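Local coordinates for protein PcyX_EBK42635 (Marine metagenome, PDB 5OWG) that probably acts as a ferredoxin-dependent bilin reductase, carrying out a four-electron reduction that yields the phycobilin phycoerythrobilin, at residues K16-T21 against L62-V67; I22-N27 against N175-I180; H77-P82 against G88-F93; V212-G217 against E221-F226. All coordinates share one frame; numbering follows the deposited sequence.

In the fold
The chain opens with helix 14-28, which serves two contacts. Contact 1 closes the first loop by laying the helix's early turns on strand 57-67. Contact 3 comes next in the chain and is the hairpin of strands 73-82 and 90-96, in the same antiparallel sheet. Contact 2 spans much more sequence, bringing later turns of helix 14-28 to helix 161-179; its loop crosses that of contact 1 and encloses all of contact 3. Contact 4 closes last, a local pairing of two short helices near the C terminus. It touches contact 1 through Leu-216 and Phe-226, while contact 2 lies about 28 Å away, centre to centre, across the molecule.

Contact 1 of 4, residues K16-T21 against L62-V67; sequences KWKDET and LDVVDV
Lys-18 and Val-64 make the closest approach between helix segment 16-21 and strand segment 62-67. The lysine touches with its aliphatic shaft: CD comes 3.7 Å from CG2 of Val-64 and 3.8 Å from its CG1, lying against both branches of the valine. A long side chain suits this place, because its methylenes cover the strand while its ammonium can find a charged partner. Bends about the last two torsions (chi3 63°, chi4 54°) turn NZ off the valine and back to its own helix, where a salt bridge joins NZ to Asp-19 OD1 at 3.0 Å.

Further along, Leu-62 points toward the helix and meets two residues one turn apart. Its CD1 lies 4.3 Å from Thr-21 CG2 and 4.4 Å from Trp-17 CH2, an oblique approach to the indole. Thr-21 divides its branches: the methyl goes to the leucine, while OG1 bonds to Trp-17 O at 2.8 Å. The OG1 bond helps to fix the threonine's rotation and satisfies its buried hydroxyl. That carbonyl also takes the helical N-H of Thr-21, the two donors arriving from opposite faces of its plane. OG1 also lies over one face of the indole, near its rim.

Outward, Trp-17 wedges between Phe-93 of the sheet and helix 161-179, touching Ala-169 and Val-170. Strands 47-53 and 73-82 hold the valine's strand by backbone bonds on either side. A helix laid nearly antiparallel (153°) over a central strand in this way is the packing of a helical layer on the central sheet in the alpha/beta/alpha sandwich of ferredoxin-dependent bilin reductases.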
loop_
_atom_site.group_PDB
_atom_site.type_symbol
_atom_site.label_atom_id
_atom_site.label_comp_id
_atom_site.label_asym_id
_atom_site.label_seq_id
_atom_site.Cartn_x
_atom_site.Cartn_y
_atom_site.Cartn_z
ATOM N N LYS A 16 -11.489 -1.002 11.849
ATOM C CA LYS A 16 -11.333 0.382 12.278
ATOM C C LYS A 16 -10.129 1.023 11.601
ATOM O O LYS A 16 -10.243 2.083 10.978
ATOM C CB LYS A 16 -11.196 0.446 13.799
ATOM C CG LYS A 16 -10.945 1.840 14.337
ATOM C CD LYS A 16 -11.635 2.044 15.672
ATOM C CE LYS A 16 -11.315 3.400 16.262
ATOM N NZ LYS A 16 -11.641 4.519 15.331
ATOM N N TRP A 17 -8.962 0.381 11.706
ATOM C CA TRP A 17 -7.773 0.891 11.033
ATOM C C TRP A 17 -8.022 1.111 9.547
ATOM O O TRP A 17 -7.407 1.992 8.936
ATOM C CB TRP A 17 -6.600 -0.072 11.232
ATOM C CG TRP A 17 -5.502 0.129 10.231
ATOM C CD1 TRP A 17 -4.377 0.886 10.386
ATOM C CD2 TRP A 17 -5.432 -0.430 8.915
ATOM N NE1 TRP A 17 -3.611 0.833 9.245
ATOM C CE2 TRP A 17 -4.238 0.032 8.328
ATOM C CE3 TRP A 17 -6.266 -1.273 8.174
ATOM C CZ2 TRP A 17 -3.857 -0.322 7.036
ATOM C CZ3 TRP A 17 -5.884 -1.627 6.894
ATOM C CH2 TRP A 17 -4.690 -1.152 6.337
ATOM N N LYS A 18 -8.918 0.324 8.946
ATOM C CA LYS A 18 -9.193 0.465 7.523
ATOM C C LYS A 18 -10.027 1.709 7.240
ATOM O O LYS A 18 -9.735 2.454 6.298
ATOM C CB LYS A 18 -9.906 -0.783 6.999
ATOM C CG LYS A 18 -10.141 -0.782 5.493
ATOM C CD LYS A 18 -10.871 -2.034 5.024
ATOM C CE LYS A 18 -12.267 -2.148 5.620
ATOM N NZ LYS A 18 -13.087 -0.928 5.378
ATOM N N ASP A 19 -11.063 1.951 8.046
ATOM C CA ASP A 19 -11.884 3.140 7.851
ATOM C C ASP A 19 -11.102 4.406 8.176
ATOM O O ASP A 19 -11.225 5.414 7.470
ATOM C CB ASP A 19 -13.149 3.049 8.703
ATOM C CG ASP A 19 -14.091 1.957 8.234
ATOM O OD1 ASP A 19 -13.741 1.244 7.270
ATOM O OD2 ASP A 19 -15.180 1.813 8.826
ATOM N N GLU A 20 -10.293 4.376 9.238
ATOM C CA GLU A 20 -9.431 5.518 9.528
ATOM C C GLU A 20 -8.441 5.746 8.393
ATOM O O GLU A 20 -8.128 6.893 8.051
ATOM C CB GLU A 20 -8.686 5.304 10.848
ATOM C CG GLU A 20 -9.570 5.016 12.055
ATOM C CD GLU A 20 -10.583 6.110 12.324
ATOM O OE1 GLU A 20 -11.505 6.289 11.500
ATOM O OE2 GLU A 20 -10.459 6.794 13.362
ATOM N N THR A 21 -7.936 4.663 7.797
ATOM C CA THR A 21 -7.025 4.787 6.663
ATOM C C THR A 21 -7.717 5.433 5.469
ATOM O O THR A 21 -7.146 6.309 4.809
ATOM C CB THR A 21 -6.472 3.408 6.290
ATOM O OG1 THR A 21 -5.470 3.020 7.238
ATOM C CG2 THR A 21 -5.863 3.403 4.881
ATOM N N LEU A 62 -4.805 0.813 -1.878
ATOM C CA LEU A 62 -5.361 0.067 -0.755
ATOM C C LEU A 62 -5.950 -1.235 -1.277
ATOM O O LEU A 62 -6.908 -1.220 -2.058
ATOM C CB LEU A 62 -6.429 0.880 -0.022
ATOM C CG LEU A 62 -7.097 0.171 1.162
ATOM C CD1 LEU A 62 -6.111 -0.013 2.309
ATOM C CD2 LEU A 62 -8.332 0.928 1.624
ATOM N N ASP A 63 -5.378 -2.355 -0.840
ATOM C CA ASP A 63 -5.818 -3.686 -1.235
ATOM C C ASP A 63 -6.314 -4.418 0.004
ATOM O O ASP A 63 -5.530 -4.688 0.921
ATOM C CB ASP A 63 -4.678 -4.457 -1.900
ATOM C CG ASP A 63 -4.970 -5.937 -2.025
ATOM O OD1 ASP A 63 -6.151 -6.299 -2.209
ATOM O OD2 ASP A 63 -4.019 -6.740 -1.927
ATOM N N VAL A 64 -7.606 -4.739 0.029
ATOM C CA VAL A 64 -8.245 -5.366 1.180
ATOM C C VAL A 64 -8.952 -6.630 0.715
ATOM O O VAL A 64 -9.729 -6.594 -0.246
ATOM C CB VAL A 64 -9.247 -4.418 1.869
ATOM C CG1 VAL A 64 -9.898 -5.089 3.079
ATOM C CG2 VAL A 64 -8.556 -3.134 2.287
ATOM N N VAL A 65 -8.687 -7.740 1.398
ATOM C CA VAL A 65 -9.362 -9.010 1.149
ATOM C C VAL A 65 -10.140 -9.361 2.410
ATOM O O VAL A 65 -9.544 -9.703 3.440
ATOM C CB VAL A 65 -8.380 -10.130 0.780
ATOM C CG1 VAL A 65 -9.132 -11.421 0.483
ATOM C CG2 VAL A 65 -7.527 -9.725 -0.412
ATOM N N ASP A 66 -11.465 -9.279 2.333
ATOM C CA ASP A 66 -12.349 -9.577 3.458
ATOM C C ASP A 66 -13.010 -10.928 3.184
ATOM O O ASP A 66 -14.058 -11.006 2.538
ATOM C CB ASP A 66 -13.384 -8.465 3.645
ATOM C CG ASP A 66 -14.176 -8.612 4.931
ATOM O OD1 ASP A 66 -14.534 -9.753 5.287
ATOM O OD2 ASP A 66 -14.438 -7.583 5.589
ATOM N N VAL A 67 -12.388 -11.998 3.683
ATOM C CA VAL A 67 -12.906 -13.351 3.494
ATOM C C VAL A 67 -12.995 -14.066 4.837
ATOM O O VAL A 67 -12.222 -14.987 5.121
ATOM C CB VAL A 67 -12.039 -14.144 2.495
ATOM C CG1 VAL A 67 -12.163 -13.551 1.098
ATOM C CG2 VAL A 67 -10.577 -14.158 2.924
#

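Contact 2 of 4, residues I22-N27 against N175-I180; sequences IEVLNN and NYIDKI
Val-24 and Ile-177 meet methyl to methyl, the closest touch between these segments of helices 14-28 and 161-179, and Ile-177 is the residue common to both touches of the contact. Ile-177 reaches across with its longer branch. Its CG1 stands anti to the carbonyl carbon (chi1 -64°), and the next torsion is extended at 169°, which carries CD1 well out from its own backbone. There CD1 comes 3.6 Å from Val-24 CG1, the two side chains meeting at a slant.

Val-24 has no such reach, but its CB faces the other helix. With CG1 opposite the backbone N (chi1 174°), that branch is the one to receive the isoleucine. Leu-25, the next residue, starts off to one side and turns its end inward; its CD2 reaches the same CD1 at 4.3 Å. One methyl of Ile-177 thus touches two consecutive residues of helix 14-28. The backbones stay well apart, with 8.7 Å between the CA atoms of Leu-25 and Ile-177. Isoleucine suits the gap by its length, and the shorter valine lets its tip come in.

Both helices lie on the same side of the sheet, and the contact sits over it. Ile-177 also packs on Leu-80 of strand 73-82, and Leu-25 on Trp-52 of strand 47-53, whose indole nitrogen bonds to Asn-26 OD1. Beside them, Tyr-176 packs on Leu-80 and Pro-82, tying helix 161-179 to strand 73-82.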
loop_
_atom_site.group_PDB
_atom_site.type_symbol
_atom_site.label_atom_id
_atom_site.label_comp_id
_atom_site.label_asym_id
_atom_site.label_seq_id
_atom_site.Cartn_x
_atom_site.Cartn_y
_atom_site.Cartn_z
ATOM N N ILE A 22 -8.948 5.011 5.171
ATOM C CA ILE A 22 -9.660 5.551 4.017
ATOM C C ILE A 22 -10.007 7.017 4.242
ATOM O O ILE A 22 -10.002 7.821 3.302
ATOM C CB ILE A 22 -10.914 4.708 3.724
ATOM C CG1 ILE A 22 -10.509 3.289 3.320
ATOM C CG2 ILE A 22 -11.745 5.343 2.613
ATOM C CD1 ILE A 22 -11.654 2.300 3.292
ATOM N N GLU A 23 -10.321 7.390 5.485
ATOM C CA GLU A 23 -10.627 8.787 5.777
ATOM C C GLU A 23 -9.426 9.681 5.496
ATOM O O GLU A 23 -9.569 10.761 4.913
ATOM C CB GLU A 23 -11.075 8.934 7.231
ATOM C CG GLU A 23 -11.533 10.339 7.612
ATOM C CD GLU A 23 -12.756 10.791 6.836
ATOM O OE1 GLU A 23 -13.373 9.948 6.152
ATOM O OE2 GLU A 23 -13.100 11.989 6.908
ATOM N N VAL A 24 -8.232 9.246 5.901
ATOM C CA VAL A 24 -7.029 10.039 5.661
ATOM C C VAL A 24 -6.805 10.215 4.164
ATOM O O VAL A 24 -6.546 11.325 3.684
ATOM C CB VAL A 24 -5.812 9.386 6.342
ATOM C CG1 VAL A 24 -4.522 10.114 5.977
ATOM C CG2 VAL A 24 -5.998 9.374 7.853
ATOM N N LEU A 25 -6.905 9.124 3.403
ATOM C CA LEU A 25 -6.647 9.203 1.968
ATOM C C LEU A 25 -7.664 10.100 1.273
ATOM O O LEU A 25 -7.318 10.836 0.341
ATOM C CB LEU A 25 -6.651 7.802 1.353
ATOM C CG LEU A 25 -5.540 6.857 1.824
ATOM C CD1 LEU A 25 -5.801 5.440 1.344
ATOM C CD2 LEU A 25 -4.179 7.329 1.338
ATOM N N ASN A 26 -8.924 10.060 1.712
ATOM C CA ASN A 26 -9.941 10.923 1.117
ATOM C C ASN A 26 -9.705 12.391 1.450
ATOM O O ASN A 26 -10.102 13.270 0.675
ATOM C CB ASN A 26 -11.334 10.500 1.585
ATOM C CG ASN A 26 -11.791 9.197 0.957
ATOM O OD1 ASN A 26 -11.384 8.851 -0.151
ATOM N ND2 ASN A 26 -12.649 8.471 1.661
ATOM N N ASN A 27 -9.065 12.680 2.584
ATOM C CA ASN A 27 -8.870 14.056 3.023
ATOM C C ASN A 27 -7.649 14.724 2.403
ATOM O O ASN A 27 -7.530 15.952 2.491
ATOM C CB ASN A 27 -8.742 14.112 4.548
ATOM C CG ASN A 27 -10.084 14.205 5.246
ATOM O OD1 ASN A 27 -11.113 13.800 4.705
ATOM N ND2 ASN A 27 -10.079 14.750 6.457
ATOM N N ASN A 175 1.193 11.556 8.728
ATOM C CA ASN A 175 2.462 12.273 8.737
ATOM C C ASN A 175 3.265 12.045 7.462
ATOM O O ASN A 175 4.032 12.926 7.059
ATOM C CB ASN A 175 3.286 11.863 9.958
ATOM C CG ASN A 175 2.933 12.667 11.190
ATOM O OD1 ASN A 175 3.476 13.747 11.409
ATOM N ND2 ASN A 175 2.016 12.147 12.000
ATOM N N TYR A 176 3.116 10.882 6.822
ATOM C CA TYR A 176 3.803 10.645 5.556
ATOM C C TYR A 176 3.260 11.560 4.465
ATOM O O TYR A 176 4.027 12.158 3.700
ATOM C CB TYR A 176 3.658 9.181 5.137
ATOM C CG TYR A 176 4.228 8.880 3.765
ATOM C CD1 TYR A 176 5.560 8.518 3.608
ATOM C CD2 TYR A 176 3.434 8.960 2.625
ATOM C CE1 TYR A 176 6.086 8.242 2.358
ATOM C CE2 TYR A 176 3.951 8.689 1.369
ATOM C CZ TYR A 176 5.278 8.330 1.243
ATOM O OH TYR A 176 5.801 8.057 0.001
ATOM N N ILE A 177 1.935 11.678 4.381
ATOM C CA ILE A 177 1.309 12.501 3.352
ATOM C C ILE A 177 1.707 13.959 3.512
ATOM O O ILE A 177 1.684 14.728 2.543
ATOM C CB ILE A 177 -0.222 12.314 3.407
ATOM C CG1 ILE A 177 -0.582 10.863 3.069
ATOM C CG2 ILE A 177 -0.927 13.265 2.450
ATOM C CD1 ILE A 177 -2.024 10.485 3.343
ATOM N N ASP A 178 2.081 14.366 4.725
ATOM C CA ASP A 178 2.464 15.752 4.970
ATOM C C ASP A 178 3.930 15.998 4.626
ATOM O O ASP A 178 4.254 16.944 3.900
ATOM C CB ASP A 178 2.191 16.109 6.432
ATOM C CG ASP A 178 2.848 17.413 6.851
ATOM O OD1 ASP A 178 3.095 18.272 5.980
ATOM O OD2 ASP A 178 3.129 17.573 8.058
ATOM N N LYS A 179 4.834 15.165 5.145
ATOM C CA LYS A 179 6.259 15.439 4.997
ATOM C C LYS A 179 6.774 15.128 3.598
ATOM O O LYS A 179 7.744 15.753 3.154
ATOM C CB LYS A 179 7.052 14.643 6.032
ATOM C CG LYS A 179 6.729 15.013 7.471
ATOM C CD LYS A 179 7.474 14.131 8.460
ATOM C CE LYS A 179 7.174 14.524 9.900
ATOM N NZ LYS A 179 7.594 15.919 10.209
ATOM N N ILE A 180 6.157 14.179 2.890
ATOM C CA ILE A 180 6.635 13.839 1.552
ATOM C C ILE A 180 6.568 15.053 0.637
ATOM O O ILE A 180 7.360 15.176 -0.306
ATOM C CB ILE A 180 5.831 12.651 0.981
ATOM C CG1 ILE A 180 6.484 12.114 -0.296
ATOM C CG2 ILE A 180 4.393 13.057 0.677
ATOM C CD1 ILE A 180 7.823 11.426 -0.073
#

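Contact 3 of 4, residues H77-P82 against G88-F93; sequences HLCLFP and GPIYGF
Leu-78 and Tyr-91 form the apolar centre on one face of this hairpin. The leucine's CD2 lies 3.5 Å from Tyr-91 CE1, obliquely to the ring. Leu-80 flanks the same tyrosine, with 4.0 Å between Leu-80 CB and Tyr-91 CB. Tyr-91 sets its ring anti to the backbone N (chi1 180°), which leans it toward the neighbouring strand, where both leucines meet it from the same side.

Ile-90 works on the Phe-81 and Cys-79 side. Its CD1 approaches Phe-81 CE1 to 3.4 Å, while CG2 stands over one face of that ring and also meets Cys-79 SG at 3.5 Å. The branched isoleucine can thus serve two partners at once. Opposite Cys-79 in a non-hydrogen-bonded pair sits Gly-92, and the two CA atoms come within 4.6 Å.

The backbone supplies the polar frame. Leu-78 and Phe-93 are a hydrogen-bonded antiparallel pair: Phe-93 N gives to Leu-78 O at 2.8 Å, fairly straight at 162°, and Leu-78 N returns a bond to Phe-93 O. Leu-80 N gives to Tyr-91 O at 3.0 Å. Polar ends look beyond the pair, His-77 ND1 to Asp-94 and Tyr-91 OH to the carbonyl of Ala-169.

Strands 57-67 and 104-110 continue the sheet on either side. Helix 161-179 covers the Leu-80 and Tyr-91 face, whereas helix 189-204 and Phe-232 pack against Phe-81 on the other.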
loop_
_atom_site.group_PDB
_atom_site.type_symbol
_atom_site.label_atom_id
_atom_site.label_comp_id
_atom_site.label_asym_id
_atom_site.label_seq_id
_atom_site.Cartn_x
_atom_site.Cartn_y
_atom_site.Cartn_z
ATOM N N HIS A 77 -3.344 -4.440 2.331
ATOM C CA HIS A 77 -2.077 -3.968 1.797
ATOM C C HIS A 77 -2.233 -2.503 1.433
ATOM O O HIS A 77 -3.232 -2.111 0.825
ATOM C CB HIS A 77 -1.652 -4.792 0.574
ATOM C CG HIS A 77 -0.568 -4.160 -0.241
ATOM N ND1 HIS A 77 0.770 -4.374 0.010
ATOM C CD2 HIS A 77 -0.622 -3.329 -1.309
ATOM C CE1 HIS A 77 1.493 -3.698 -0.865
ATOM N NE2 HIS A 77 0.673 -3.055 -1.675
ATOM N N LEU A 78 -1.252 -1.692 1.823
ATOM C CA LEU A 78 -1.300 -0.253 1.593
ATOM C C LEU A 78 0.097 0.223 1.235
ATOM O O LEU A 78 1.040 0.020 2.007
ATOM C CB LEU A 78 -1.833 0.487 2.825
ATOM C CG LEU A 78 -1.968 2.007 2.702
ATOM C CD1 LEU A 78 -2.994 2.395 1.646
ATOM C CD2 LEU A 78 -2.338 2.616 4.042
ATOM N N CYS A 79 0.225 0.857 0.072
ATOM C CA CYS A 79 1.513 1.315 -0.424
ATOM C C CYS A 79 1.347 2.686 -1.059
ATOM O O CYS A 79 0.334 2.969 -1.704
ATOM C CB CYS A 79 2.104 0.345 -1.451
ATOM S SG CYS A 79 3.798 0.726 -1.896
ATOM N N LEU A 80 2.357 3.535 -0.873
ATOM C CA LEU A 80 2.366 4.883 -1.431
ATOM C C LEU A 80 3.692 5.129 -2.135
ATOM O O LEU A 80 4.754 5.037 -1.512
ATOM C CB LEU A 80 2.149 5.940 -0.343
ATOM C CG LEU A 80 0.714 6.391 -0.061
ATOM C CD1 LEU A 80 -0.073 5.320 0.677
ATOM C CD2 LEU A 80 0.706 7.699 0.723
ATOM N N PHE A 81 3.627 5.447 -3.434
ATOM C CA PHE A 81 4.797 5.861 -4.199
ATOM C C PHE A 81 4.782 7.371 -4.393
ATOM O O PHE A 81 3.763 7.913 -4.844
ATOM C CB PHE A 81 4.820 5.177 -5.564
ATOM C CG PHE A 81 5.249 3.737 -5.525
ATOM C CD1 PHE A 81 6.592 3.401 -5.476
ATOM C CD2 PHE A 81 4.311 2.720 -5.564
ATOM C CE1 PHE A 81 6.991 2.079 -5.451
ATOM C CE2 PHE A 81 4.704 1.394 -5.541
ATOM C CZ PHE A 81 6.045 1.074 -5.483
ATOM N N PRO A 82 5.856 8.096 -4.081
ATOM C CA PRO A 82 5.876 9.538 -4.358
ATOM C C PRO A 82 6.025 9.819 -5.848
ATOM O O PRO A 82 6.251 8.924 -6.664
ATOM C CB PRO A 82 7.088 10.038 -3.568
ATOM C CG PRO A 82 7.969 8.847 -3.437
ATOM C CD PRO A 82 7.048 7.669 -3.325
ATOM N N GLY A 88 11.832 10.481 -2.029
ATOM C CA GLY A 88 11.446 10.029 -0.714
ATOM C C GLY A 88 11.228 8.532 -0.639
ATOM O O GLY A 88 11.218 7.825 -1.652
ATOM N N PRO A 89 11.047 8.019 0.580
ATOM C CA PRO A 89 10.837 6.577 0.755
ATOM C C PRO A 89 9.476 6.121 0.253
ATOM O O PRO A 89 8.770 6.868 -0.432
ATOM C CB PRO A 89 10.975 6.389 2.271
ATOM C CG PRO A 89 10.583 7.701 2.848
ATOM C CD PRO A 89 11.030 8.743 1.863
ATOM N N ILE A 90 9.104 4.890 0.591
ATOM C CA ILE A 90 7.832 4.302 0.194
ATOM C C ILE A 90 7.125 3.839 1.460
ATOM O O ILE A 90 7.596 2.919 2.141
ATOM C CB ILE A 90 8.022 3.135 -0.788
ATOM C CG1 ILE A 90 8.616 3.633 -2.107
ATOM C CG2 ILE A 90 6.697 2.416 -1.049
ATOM C CD1 ILE A 90 9.285 2.541 -2.919
ATOM N N TYR A 91 6.003 4.478 1.783
ATOM C CA TYR A 91 5.127 3.957 2.825
ATOM C C TYR A 91 4.623 2.583 2.414
ATOM O O TYR A 91 4.113 2.402 1.305
ATOM C CB TYR A 91 3.949 4.904 3.056
ATOM C CG TYR A 91 2.963 4.452 4.116
ATOM C CD1 TYR A 91 1.982 3.507 3.831
ATOM C CD2 TYR A 91 2.998 4.989 5.396
ATOM C CE1 TYR A 91 1.077 3.100 4.796
ATOM C CE2 TYR A 91 2.097 4.590 6.367
ATOM C CZ TYR A 91 1.138 3.646 6.061
ATOM O OH TYR A 91 0.239 3.247 7.023
ATOM N N GLY A 92 4.775 1.613 3.307
ATOM C CA GLY A 92 4.281 0.278 3.056
ATOM C C GLY A 92 3.738 -0.325 4.329
ATOM O O GLY A 92 4.429 -0.344 5.348
ATOM N N PHE A 93 2.494 -0.792 4.294
ATOM C CA PHE A 93 1.866 -1.433 5.441
ATOM C C PHE A 93 1.168 -2.690 4.955
ATOM O O PHE A 93 0.323 -2.625 4.055
ATOM C CB PHE A 93 0.870 -0.499 6.134
ATOM C CG PHE A 93 0.233 -1.095 7.361
ATOM C CD1 PHE A 93 0.882 -1.066 8.584
ATOM C CD2 PHE A 93 -1.015 -1.686 7.288
ATOM C CE1 PHE A 93 0.298 -1.613 9.711
ATOM C CE2 PHE A 93 -1.607 -2.234 8.413
ATOM C CZ PHE A 93 -0.948 -2.197 9.625
#

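Contact 4 of 4, residues V212-G217 against E221-F226; sequences VMQSLG and EDIKLF
Met-213 and Ile-223 face each other, their CA atoms 6.8 Å apart, where helices 210-215 and 220-229 pack against each other across a short turn. The turn between them starts with a Schellman motif: Gly-217 leaves the helix with positive phi (80°), a conformation that glycine adopts easily, and its N bonds back to Gln-214 O at 3.1 Å.

The Ile-223 and Met-213 side chains run past one another, pointing opposite ways. Ile-223 CG1 and CD1 both lie 3.8 Å from Met-213 CB, and CD1 also fits against the backbone N and the CG of Gln-214. That leaves the apolar stem of the exposed glutamine as part of the wall. The flexible methionine is suited to bridging two neighbours: a bend at its last torsion (chi3 68°) brings CE back beside Ile-223 CG1 while it also reaches Phe-226.

Trp-47 and Phe-40 meet the Phe-226 ring from outside the pair, and Trp-47 touches Met-213 too, so the helices rest on strand 47-53. The Met-aromatic contact itself is oblique: SD stands 5.4 Å from the centroid of the Phe-226 ring, 69° off its normal, and the methyl CE touches Phe-226 CD2 at 3.7 Å.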
loop_
_atom_site.group_PDB
_atom_site.type_symbol
_atom_site.label_atom_id
_atom_site.label_comp_id
_atom_site.label_asym_id
_atom_site.label_seq_id
_atom_site.Cartn_x
_atom_site.Cartn_y
_atom_site.Cartn_z
ATOM N N VAL A 212 0.098 -16.108 0.303
ATOM C CA VAL A 212 -0.978 -15.524 1.099
ATOM C C VAL A 212 -2.227 -15.345 0.244
ATOM O O VAL A 212 -3.341 -15.662 0.674
ATOM C CB VAL A 212 -0.529 -14.198 1.747
ATOM C CG1 VAL A 212 0.570 -14.453 2.768
ATOM C CG2 VAL A 212 -0.057 -13.194 0.704
ATOM N N MET A 213 -2.061 -14.859 -0.986
ATOM C CA MET A 213 -3.208 -14.728 -1.878
ATOM C C MET A 213 -3.826 -16.089 -2.167
ATOM O O MET A 213 -5.054 -16.225 -2.212
ATOM C CB MET A 213 -2.793 -14.035 -3.174
ATOM C CG MET A 213 -2.242 -12.636 -2.968
ATOM S SD MET A 213 -1.954 -11.760 -4.514
ATOM C CE MET A 213 -3.636 -11.518 -5.083
ATOM N N GLN A 214 -2.990 -17.111 -2.366
ATOM C CA GLN A 214 -3.501 -18.476 -2.421
ATOM C C GLN A 214 -4.174 -18.852 -1.108
ATOM O O GLN A 214 -5.211 -19.524 -1.101
ATOM C CB GLN A 214 -2.369 -19.452 -2.744
ATOM C CG GLN A 214 -2.106 -19.636 -4.231
ATOM C CD GLN A 214 -0.884 -20.492 -4.505
ATOM O OE1 GLN A 214 0.025 -20.579 -3.679
ATOM N NE2 GLN A 214 -0.858 -21.134 -5.669
ATOM N N SER A 215 -3.597 -18.423 0.017
ATOM C CA SER A 215 -4.236 -18.641 1.310
ATOM C C SER A 215 -5.599 -17.961 1.360
ATOM O O SER A 215 -6.589 -18.559 1.795
ATOM C CB SER A 215 -3.335 -18.127 2.435
ATOM O OG SER A 215 -1.998 -18.564 2.265
ATOM N N LEU A 216 -5.669 -16.707 0.905
ATOM C CA LEU A 216 -6.932 -15.977 0.882
ATOM C C LEU A 216 -7.960 -16.596 -0.058
ATOM O O LEU A 216 -9.113 -16.151 -0.062
ATOM C CB LEU A 216 -6.694 -14.516 0.481
ATOM C CG LEU A 216 -6.300 -13.491 1.557
ATOM C CD1 LEU A 216 -7.323 -13.432 2.686
ATOM C CD2 LEU A 216 -4.907 -13.746 2.114
ATOM N N GLY A 217 -7.582 -17.597 -0.851
ATOM C CA GLY A 217 -8.528 -18.238 -1.743
ATOM C C GLY A 217 -8.796 -17.485 -3.025
ATOM O O GLY A 217 -9.890 -17.606 -3.587
ATOM N N GLU A 221 -5.281 -17.421 -11.589
ATOM C CA GLU A 221 -5.134 -16.536 -12.740
ATOM C C GLU A 221 -5.182 -15.073 -12.317
ATOM O O GLU A 221 -4.359 -14.261 -12.756
ATOM C CB GLU A 221 -6.212 -16.838 -13.788
ATOM C CG GLU A 221 -7.654 -16.862 -13.284
ATOM C CD GLU A 221 -8.068 -18.219 -12.743
ATOM O OE1 GLU A 221 -7.175 -19.046 -12.460
ATOM O OE2 GLU A 221 -9.285 -18.462 -12.603
ATOM N N ASP A 222 -6.137 -14.716 -11.455
ATOM C CA ASP A 222 -6.211 -13.343 -10.966
ATOM C C ASP A 222 -4.952 -12.969 -10.194
ATOM O O ASP A 222 -4.454 -11.844 -10.313
ATOM C CB ASP A 222 -7.450 -13.163 -10.088
ATOM C CG ASP A 222 -8.746 -13.321 -10.860
ATOM O OD1 ASP A 222 -8.689 -13.643 -12.064
ATOM O OD2 ASP A 222 -9.822 -13.119 -10.259
ATOM N N ILE A 223 -4.424 -13.902 -9.399
ATOM C CA ILE A 223 -3.206 -13.641 -8.629
ATOM C C ILE A 223 -2.081 -13.195 -9.556
ATOM O O ILE A 223 -1.497 -12.119 -9.383
ATOM C CB ILE A 223 -2.807 -14.888 -7.818
ATOM C CG1 ILE A 223 -3.800 -15.113 -6.676
ATOM C CG2 ILE A 223 -1.398 -14.742 -7.249
ATOM C CD1 ILE A 223 -3.689 -16.471 -6.011
ATOM N N LYS A 224 -1.759 -14.020 -10.556
ATOM C CA LYS A 224 -0.692 -13.659 -11.486
ATOM C C LYS A 224 -1.032 -12.385 -12.249
ATOM O O LYS A 224 -0.138 -11.591 -12.564
ATOM C CB LYS A 224 -0.421 -14.814 -12.454
ATOM C CG LYS A 224 0.415 -14.435 -13.675
ATOM C CD LYS A 224 1.769 -13.845 -13.311
ATOM C CE LYS A 224 2.403 -13.164 -14.517
ATOM N NZ LYS A 224 3.704 -12.513 -14.196
ATOM N N LEU A 225 -2.313 -12.178 -12.556
ATOM C CA LEU A 225 -2.743 -10.941 -13.200
ATOM C C LEU A 225 -2.527 -9.744 -12.278
ATOM O O LEU A 225 -1.942 -8.730 -12.681
ATOM C CB LEU A 225 -4.216 -11.061 -13.595
ATOM C CG LEU A 225 -4.688 -10.590 -14.971
ATOM C CD1 LEU A 225 -3.897 -11.224 -16.097
ATOM C CD2 LEU A 225 -6.160 -10.933 -15.121
ATOM N N PHE A 226 -2.990 -9.851 -11.031
ATOM C CA PHE A 226 -2.897 -8.746 -10.081
ATOM C C PHE A 226 -1.446 -8.450 -9.705
ATOM O O PHE A 226 -1.018 -7.289 -9.708
ATOM C CB PHE A 226 -3.725 -9.085 -8.839
ATOM C CG PHE A 226 -3.639 -8.064 -7.743
ATOM C CD1 PHE A 226 -4.391 -6.904 -7.796
ATOM C CD2 PHE A 226 -2.827 -8.282 -6.642
ATOM C CE1 PHE A 226 -4.321 -5.969 -6.780
ATOM C CE2 PHE A 226 -2.754 -7.352 -5.623
ATOM C CZ PHE A 226 -3.501 -6.195 -5.692
#